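Local coordinates for protein lysine-specific demethylase REF6 (Arabidopsis thaliana, PDB 6A58) that removes methyl groups from di- and trimethylated lysine of histone H3 and, through its four C2H2 zinc fingers, present in this chain, binds specific DNA sequences, at residues 95-99 against 117-121. Residues are numbered along the deposited sequence.
Sequences EHIRV and FRFVS. With ZN (zinc ion), chain D.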
loop_
_atom_site.group_PDB
_atom_site.type_symbol
_atom_site.label_atom_id
_atom_site.label_comp_id
_atom_site.label_asym_id
_atom_site.label_seq_id
_atom_site.Cartn_x
_atom_site.Cartn_y
_atom_site.Cartn_z
ATOM N N GLU A 95 -9.114 -7.784 4.576
ATOM C CA GLU A 95 -8.791 -8.206 5.944
ATOM C C GLU A 95 -9.670 -7.489 6.971
ATOM O O GLU A 95 -10.213 -8.126 7.875
ATOM C CB GLU A 95 -7.305 -7.991 6.257
ATOM C CG GLU A 95 -6.402 -9.046 5.632
ATOM C CD GLU A 95 -4.950 -8.954 6.074
ATOM O OE1 GLU A 95 -4.574 -7.997 6.787
ATOM O OE2 GLU A 95 -4.174 -9.854 5.698
ATOM N N HIS A 96 -9.824 -6.176 6.812
ATOM C CA HIS A 96 -10.676 -5.384 7.705
ATOM C C HIS A 96 -12.134 -5.843 7.750
ATOM O O HIS A 96 -12.731 -5.894 8.830
ATOM C CB HIS A 96 -10.637 -3.900 7.341
ATOM C CG HIS A 96 -11.726 -3.104 7.987
ATOM N ND1 HIS A 96 -11.676 -2.716 9.308
ATOM C CD2 HIS A 96 -12.903 -2.643 7.501
ATOM C CE1 HIS A 96 -12.773 -2.043 9.605
ATOM N NE2 HIS A 96 -13.533 -1.984 8.527
ATOM N N ILE A 97 -12.705 -6.171 6.591
ATOM C CA ILE A 97 -14.113 -6.597 6.513
ATOM C C ILE A 97 -14.373 -7.835 7.389
ATOM O O ILE A 97 -15.470 -7.993 7.936
ATOM C CB ILE A 97 -14.564 -6.829 5.048
ATOM C CG1 ILE A 97 -14.586 -5.501 4.283
ATOM C CG2 ILE A 97 -15.954 -7.455 4.982
ATOM C CD1 ILE A 97 -14.532 -5.651 2.778
ATOM N N ARG A 98 -13.362 -8.687 7.557
ATOM C CA ARG A 98 -13.477 -9.850 8.442
ATOM C C ARG A 98 -13.777 -9.477 9.899
ATOM O O ARG A 98 -14.366 -10.279 10.624
ATOM C CB ARG A 98 -12.223 -10.726 8.380
ATOM C CG ARG A 98 -11.959 -11.345 7.014
ATOM C CD ARG A 98 -10.595 -12.004 6.974
ATOM N NE ARG A 98 -10.195 -12.300 5.602
ATOM C CZ ARG A 98 -8.938 -12.505 5.197
ATOM N NH1 ARG A 98 -7.918 -12.470 6.052
ATOM N NH2 ARG A 98 -8.701 -12.751 3.911
ATOM N N VAL A 99 -13.378 -8.276 10.324
ATOM C CA VAL A 99 -13.710 -7.780 11.670
ATOM C C VAL A 99 -15.229 -7.680 11.821
ATOM O O VAL A 99 -15.772 -8.043 12.864
ATOM C CB VAL A 99 -13.048 -6.411 11.979
ATOM C CG1 VAL A 99 -13.464 -5.887 13.350
ATOM C CG2 VAL A 99 -11.529 -6.519 11.896
ATOM N N PHE A 117 -7.305 -17.531 13.438
ATOM C CA PHE A 117 -6.744 -16.205 13.140
ATOM C C PHE A 117 -7.532 -15.517 12.030
ATOM O O PHE A 117 -8.068 -16.182 11.140
ATOM C CB PHE A 117 -5.259 -16.335 12.768
ATOM C CG PHE A 117 -4.474 -17.094 13.788
ATOM C CD1 PHE A 117 -3.923 -16.437 14.878
ATOM C CD2 PHE A 117 -4.358 -18.480 13.705
ATOM C CE1 PHE A 117 -3.231 -17.142 15.851
ATOM C CE2 PHE A 117 -3.672 -19.190 14.678
ATOM C CZ PHE A 117 -3.111 -18.518 15.749
ATOM N N ARG A 118 -7.619 -14.190 12.116
ATOM C CA ARG A 118 -8.337 -13.375 11.134
ATOM C C ARG A 118 -7.457 -13.007 9.943
ATOM O O ARG A 118 -7.950 -12.934 8.815
ATOM C CB ARG A 118 -8.868 -12.096 11.789
ATOM C CG ARG A 118 -9.839 -11.308 10.916
ATOM C CD ARG A 118 -10.410 -10.083 11.620
ATOM N NE ARG A 118 -10.827 -10.357 12.994
ATOM C CZ ARG A 118 -11.891 -11.077 13.357
ATOM N NH1 ARG A 118 -12.705 -11.646 12.456
ATOM N NH2 ARG A 118 -12.139 -11.248 14.654
ATOM N N PHE A 119 -6.176 -12.746 10.209
ATOM C CA PHE A 119 -5.210 -12.348 9.180
ATOM C C PHE A 119 -4.124 -13.414 9.065
ATOM O O PHE A 119 -3.736 -14.018 10.066
ATOM C CB PHE A 119 -4.562 -10.997 9.522
ATOM C CG PHE A 119 -5.524 -9.958 10.039
ATOM C CD1 PHE A 119 -6.747 -9.731 9.409
ATOM C CD2 PHE A 119 -5.195 -9.182 11.149
ATOM C CE1 PHE A 119 -7.623 -8.764 9.888
ATOM C CE2 PHE A 119 -6.069 -8.215 11.628
ATOM C CZ PHE A 119 -7.286 -8.006 10.997
ATOM N N VAL A 120 -3.636 -13.634 7.846
ATOM C CA VAL A 120 -2.610 -14.654 7.594
ATOM C C VAL A 120 -1.283 -14.349 8.310
ATOM O O VAL A 120 -0.602 -15.275 8.746
ATOM C CB VAL A 120 -2.381 -14.887 6.076
ATOM C CG1 VAL A 120 -1.634 -13.725 5.429
ATOM C CG2 VAL A 120 -1.644 -16.200 5.838
ATOM N N SER A 121 -0.935 -13.067 8.439
ATOM C CA SER A 121 0.276 -12.647 9.160
ATOM C C SER A 121 0.268 -13.061 10.636
ATOM O O SER A 121 1.317 -13.394 11.192
ATOM C CB SER A 121 0.483 -11.132 9.048
ATOM O OG SER A 121 -0.626 -10.418 9.568
HETATM ZN ZN ZN D . -15.507 -1.410 8.092
HETATM O O HOH W 1 -5.089 -12.522 5.593
HETATM O O HOH W 2 -1.820 -10.477 6.909
#
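Two neighbouring C2H2 zinc fingers meet here, helix 90-101 of the third resting on the turn that leads from strand 116-117 into helix 120-129 of the fourth. Arg98, with chi1 m and chi2 and chi3 both t, reaches out almost fully extended, and its NH1 donates a hydrogen bond to the backbone O of Arg118 at 2.8 Å. Arg118 starts out extended (chi1 and chi2 t), which puts its CG 3.5 Å from Arg98 CB and its CD 3.7 Å from Val99 CG2; the m turn at chi3 then bends the guanidinium so that one face lies against Val99 CA. The ring of Phe119, the N-cap residue of helix 120-129, turns its edge to Glu95 O, with CE1 3.3 Å from that oxygen, while CD1 lies 3.6 Å from Glu95 CB. Glu95 (m, t) carries OE2 past the ring to two waters. One links it to Arg98 NH1 and Val120 N, the other to Ser121 N, so the carboxylate reaches the new helix's first turn through solvent. On the far side of helix 90-101, His96 NE2 binds zinc at 2.1 Å together with Cys78, Cys83 and His100. Such helix-to-next-finger contacts, beside the short linker, are characteristic of tandem C2H2 zinc-finger arrays.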